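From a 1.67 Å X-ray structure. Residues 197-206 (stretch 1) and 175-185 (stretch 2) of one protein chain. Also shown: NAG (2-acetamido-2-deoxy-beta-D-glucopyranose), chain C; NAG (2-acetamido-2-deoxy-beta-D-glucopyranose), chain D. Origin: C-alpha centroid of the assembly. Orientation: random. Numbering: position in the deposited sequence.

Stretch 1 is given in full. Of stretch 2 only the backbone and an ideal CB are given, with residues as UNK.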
# COMPACT_ATOMS: atom_id res chain seq x y z
N VAL A 197 4.51 19.16 -1.47
CA VAL A 197 5.10 18.78 -2.73
C VAL A 197 4.40 17.55 -3.32
O VAL A 197 4.63 17.18 -4.47
CB VAL A 197 6.63 18.63 -2.64
CG1 VAL A 197 7.25 20.00 -2.15
CG2 VAL A 197 7.15 17.45 -1.81
N GLY A 198 3.61 16.91 -2.48
CA GLY A 198 2.89 15.75 -2.98
C GLY A 198 3.71 14.49 -2.76
O GLY A 198 4.62 14.39 -1.89
N VAL A 199 3.29 13.47 -3.46
CA VAL A 199 3.81 12.11 -3.23
C VAL A 199 5.14 11.93 -3.93
O VAL A 199 5.42 12.55 -5.01
CB VAL A 199 2.79 11.06 -3.75
CG1 VAL A 199 3.38 9.68 -3.75
CG2 VAL A 199 1.52 11.00 -2.84
N ILE A 200 5.98 11.14 -3.33
CA ILE A 200 7.18 10.61 -4.00
C ILE A 200 7.08 9.10 -3.88
O ILE A 200 7.15 8.54 -2.78
CB ILE A 200 8.50 11.04 -3.31
CG1 ILE A 200 8.61 12.57 -3.32
CG2 ILE A 200 9.72 10.35 -3.98
CD1 ILE A 200 9.81 13.16 -2.61
N PHE A 201 6.77 8.45 -5.01
CA PHE A 201 6.73 7.02 -5.09
C PHE A 201 8.11 6.42 -5.15
O PHE A 201 9.01 6.95 -5.78
CB PHE A 201 5.94 6.57 -6.31
CG PHE A 201 4.47 6.84 -6.20
CD1 PHE A 201 3.68 6.05 -5.38
CD2 PHE A 201 3.87 7.87 -6.90
CE1 PHE A 201 2.36 6.28 -5.26
CE2 PHE A 201 2.52 8.09 -6.82
CZ PHE A 201 1.76 7.28 -6.01
N LEU A 202 8.30 5.36 -4.40
CA LEU A 202 9.56 4.61 -4.40
C LEU A 202 9.20 3.20 -4.87
O LEU A 202 8.31 2.57 -4.32
CB LEU A 202 10.18 4.63 -3.02
CG LEU A 202 10.47 5.95 -2.36
CD1 LEU A 202 10.78 5.73 -0.87
CD2 LEU A 202 11.59 6.67 -3.14
N GLN A 203 9.87 2.68 -5.89
CA GLN A 203 9.57 1.34 -6.37
C GLN A 203 10.76 0.75 -7.10
O GLN A 203 11.66 1.45 -7.55
CB GLN A 203 8.38 1.37 -7.31
CG GLN A 203 8.64 2.21 -8.54
CD GLN A 203 7.44 2.42 -9.42
OE1 GLN A 203 7.00 3.53 -9.62
NE2 GLN A 203 6.98 1.35 -10.06
N ASP A 204 10.72 -0.56 -7.19
CA ASP A 204 11.48 -1.31 -8.17
C ASP A 204 10.81 -1.06 -9.51
O ASP A 204 9.69 -0.51 -9.58
CB ASP A 204 11.55 -2.83 -7.83
CG ASP A 204 10.24 -3.42 -7.35
OD1 ASP A 204 9.15 -2.88 -7.69
OD2 ASP A 204 10.31 -4.44 -6.63
N TRP A 205 11.47 -1.46 -10.58
CA TRP A 205 10.85 -1.32 -11.89
C TRP A 205 11.49 -2.27 -12.85
O TRP A 205 12.72 -2.19 -13.08
CB TRP A 205 11.05 0.10 -12.40
CG TRP A 205 10.38 0.33 -13.68
CD1 TRP A 205 10.97 0.63 -14.87
CD2 TRP A 205 8.97 0.31 -13.93
NE1 TRP A 205 10.02 0.75 -15.86
CE2 TRP A 205 8.78 0.56 -15.32
CE3 TRP A 205 7.85 0.07 -13.14
CZ2 TRP A 205 7.53 0.60 -15.89
CZ3 TRP A 205 6.61 0.08 -13.72
CH2 TRP A 205 6.46 0.38 -15.10
N ALA A 206 10.68 -3.19 -13.39
CA ALA A 206 11.18 -4.16 -14.34
C ALA A 206 11.29 -3.50 -15.71
O ALA A 206 10.64 -2.48 -15.95
CB ALA A 206 10.24 -5.35 -14.42
N UNK A 175 -0.40 -4.08 -10.34
CA UNK A 175 0.21 -2.80 -9.91
C UNK A 175 1.71 -2.80 -10.13
O UNK A 175 2.35 -1.71 -10.18
CB UNK A 175 -0.09 -2.53 -8.43
N UNK A 176 2.29 -3.98 -10.33
CA UNK A 176 3.69 -4.09 -10.72
C UNK A 176 4.03 -3.55 -12.08
O UNK A 176 5.20 -3.23 -12.37
CB UNK A 176 4.12 -5.56 -10.67
N UNK A 177 3.00 -3.47 -12.92
CA UNK A 177 3.16 -2.97 -14.27
C UNK A 177 2.72 -1.51 -14.37
O UNK A 177 2.55 -0.98 -15.45
CB UNK A 177 2.37 -3.83 -15.25
N UNK A 178 2.54 -0.87 -13.23
CA UNK A 178 2.28 0.57 -13.15
C UNK A 178 0.87 0.98 -12.77
O UNK A 178 0.58 2.18 -12.80
CB UNK A 178 2.61 1.21 -14.50
N UNK A 179 -0.00 0.00 -12.43
CA UNK A 179 -1.42 0.23 -12.20
C UNK A 179 -1.70 0.74 -10.75
O UNK A 179 -2.27 0.04 -9.89
CB UNK A 179 -2.19 -1.06 -12.47
N UNK A 180 -1.21 1.92 -10.50
CA UNK A 180 -1.37 2.61 -9.20
C UNK A 180 -1.31 4.12 -9.37
O UNK A 180 -0.84 4.60 -10.38
CB UNK A 180 -0.29 2.16 -8.21
N UNK A 181 -1.79 4.85 -8.39
CA UNK A 181 -1.75 6.31 -8.41
C UNK A 181 -1.88 6.80 -7.00
O UNK A 181 -2.13 6.00 -6.07
CB UNK A 181 -2.85 6.90 -9.30
N UNK A 182 -1.65 8.11 -6.81
CA UNK A 182 -1.73 8.66 -5.48
C UNK A 182 -3.17 9.01 -5.11
O UNK A 182 -3.93 9.48 -5.95
CB UNK A 182 -0.83 9.90 -5.37
N UNK A 183 -3.52 8.82 -3.84
CA UNK A 183 -4.77 9.27 -3.31
C UNK A 183 -4.46 10.10 -2.07
O UNK A 183 -4.00 9.54 -1.08
CB UNK A 183 -5.70 8.10 -3.00
N UNK A 184 -4.64 11.39 -2.18
CA UNK A 184 -4.27 12.36 -1.15
C UNK A 184 -5.55 12.94 -0.63
O UNK A 184 -6.37 13.45 -1.42
CB UNK A 184 -3.34 13.45 -1.68
N UNK A 185 -5.73 12.85 0.68
CA UNK A 185 -6.92 13.38 1.32
C UNK A 185 -6.44 14.51 2.27
O UNK A 185 -5.74 14.27 3.22
CB UNK A 185 -7.69 12.29 2.06
C1 NAG C . 5.42 12.94 -8.23
C2 NAG C . 5.49 14.43 -7.90
C3 NAG C . 4.08 14.92 -7.69
C4 NAG C . 3.19 14.66 -8.90
C5 NAG C . 3.38 13.20 -9.42
C6 NAG C . 3.11 13.12 -10.90
C7 NAG C . 7.04 15.59 -6.45
C8 NAG C . 7.60 15.80 -5.05
N2 NAG C . 6.12 14.66 -6.64
O3 NAG C . 4.04 16.29 -7.34
O4 NAG C . 1.81 14.87 -8.55
O5 NAG C . 4.72 12.78 -9.42
O6 NAG C . 2.90 11.76 -11.27
O7 NAG C . 7.42 16.25 -7.42
C1 NAG D . 1.34 16.20 -8.30
C2 NAG D . 0.06 16.38 -9.12
C3 NAG D . -0.61 17.73 -8.87
C4 NAG D . -0.73 18.04 -7.38
C5 NAG D . 0.58 17.73 -6.64
C6 NAG D . 0.46 17.98 -5.13
C7 NAG D . -0.16 15.08 -11.16
C8 NAG D . 0.13 14.90 -12.61
N2 NAG D . 0.30 16.18 -10.55
O3 NAG D . -1.91 17.74 -9.44
O4 NAG D . -0.94 19.44 -7.29
O5 NAG D . 1.03 16.40 -6.92
O6 NAG D . -0.10 16.85 -4.46
O7 NAG D . -0.81 14.22 -10.54

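Stretch 1 runs as a strand from V197 to W205, and the strand at 180-185 crosses it at 144° between N-to-C directions, with axes 8.3 Å apart at closest approach. No hydrogen bond joins the two stretches directly; the closest contacts are mainly of apolar and aromatic side chains, with a water bridging at one end.

Position 175 points its CB sideways, with nothing of stretch 1 within 5.5 Å of the ideal atom; many residues would fit. It is Y175, whose OH is hydrogen-bonded elsewhere in the structure.

Position 176 also points sideways, with nothing of stretch 1 within 5.5 Å of an ideal CB, and phi/psi of -65/-22 is open to most L-residues, so glycine is not demanded here. The residue is G176. Its O accepts a hydrogen bond from a water (2.9 Å from the water O), which in turn accepts one from A206 N (2.8 Å); W205 CZ3 lies 3.8 Å from G176 O.

Position 177 points away, so stretch 1 sets little limit. D177 has both carboxylate oxygens hydrogen-bonded elsewhere in the structure, while its backbone O lies 4.2 Å from W205 CH2, at the indole edge.

Position 178 has phi/psi of 109/5, where a CB would jam against the preceding carbonyl O. This alone calls for glycine, and G178 is found; its N donates to Y175 O at 3.2 Å.

Position 179 is out of reach and unconstrained by stretch 1; it is L179.

Position 180 points toward stretch 1, but its ideal CB touches nothing there within 5.5 Å. A long side chain is needed to reach the F201 ring, and leucine, methionine or an aromatic could do so. F180, at chi1 68° (p), turns its edge to the face of F201: centroids are 5.0 Å apart, planes at 65°, and F180 CE1 is 3.7 Å from F201 CD1. Q203 OE1 approaches the F180 ring edge, 3.4 Å from F180 CZ.

Position 181 points away, leaving the choice open; G181 offers backbone, its C 3.8 Å from F201 CZ.

Position 182 aims its ideal CB between V199 CG2 (3.6 Å) and F201 CZ (3.7 Å). A compact apolar group suits, and phi of -84° admits proline, valine or alanine. P182 places its actual CB 3.8 Å from both V199 CG2 and F201 CZ.

Position 183 points away, so stretch 1 sets no preference; it is L183.

Position 184 points toward stretch 1, yet its ideal CB has no neighbor there within 5.5 Å, favoring a longer aliphatic such as isoleucine, leucine or methionine. I184 (chi1 m, chi2 t) extends CD1 to 3.8 Å from V199 CG2 and 4.4 Å from G198 CA.

Position 185 is out of reach; it is I185.

Stretch 2 (175-185) YGDGLFGPLII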
# COMPACT_ATOMS: atom_id res chain seq x y z
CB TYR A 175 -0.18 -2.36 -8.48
CG TYR A 175 0.63 -2.95 -7.35
CD1 TYR A 175 1.84 -2.42 -7.02
CD2 TYR A 175 0.21 -4.05 -6.65
CE1 TYR A 175 2.60 -2.90 -6.03
CE2 TYR A 175 1.01 -4.58 -5.60
CZ TYR A 175 2.19 -3.98 -5.30
OH TYR A 175 3.05 -4.42 -4.30
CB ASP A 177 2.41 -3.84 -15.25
CG ASP A 177 3.21 -5.08 -15.70
OD1 ASP A 177 4.41 -5.23 -15.32
OD2 ASP A 177 2.62 -5.84 -16.55
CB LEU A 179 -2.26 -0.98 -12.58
CG LEU A 179 -3.72 -0.73 -12.80
CD1 LEU A 179 -4.03 0.48 -13.76
CD2 LEU A 179 -4.37 -2.03 -13.42
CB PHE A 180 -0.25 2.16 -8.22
CG PHE A 180 1.12 2.62 -8.62
CD1 PHE A 180 1.59 3.87 -8.20
CD2 PHE A 180 1.94 1.86 -9.40
CE1 PHE A 180 2.85 4.35 -8.57
CE2 PHE A 180 3.23 2.32 -9.73
CZ PHE A 180 3.66 3.57 -9.36
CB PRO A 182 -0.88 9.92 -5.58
CG PRO A 182 -0.99 10.37 -7.00
CD PRO A 182 -1.24 9.08 -7.82
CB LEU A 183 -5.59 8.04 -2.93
CG LEU A 183 -6.91 8.25 -2.18
CD1 LEU A 183 -7.86 9.24 -2.74
CD2 LEU A 183 -7.64 6.84 -2.13
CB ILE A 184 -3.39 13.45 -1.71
CG1 ILE A 184 -2.04 12.85 -2.07
CG2 ILE A 184 -3.11 14.48 -0.67
CD1 ILE A 184 -1.08 13.83 -2.82
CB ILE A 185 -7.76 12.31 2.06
CG1 ILE A 185 -8.08 11.12 1.10
CG2 ILE A 185 -9.05 12.94 2.65
CD1 ILE A 185 -8.29 9.77 1.87
O HOH W 1 8.10 -3.25 -12.27
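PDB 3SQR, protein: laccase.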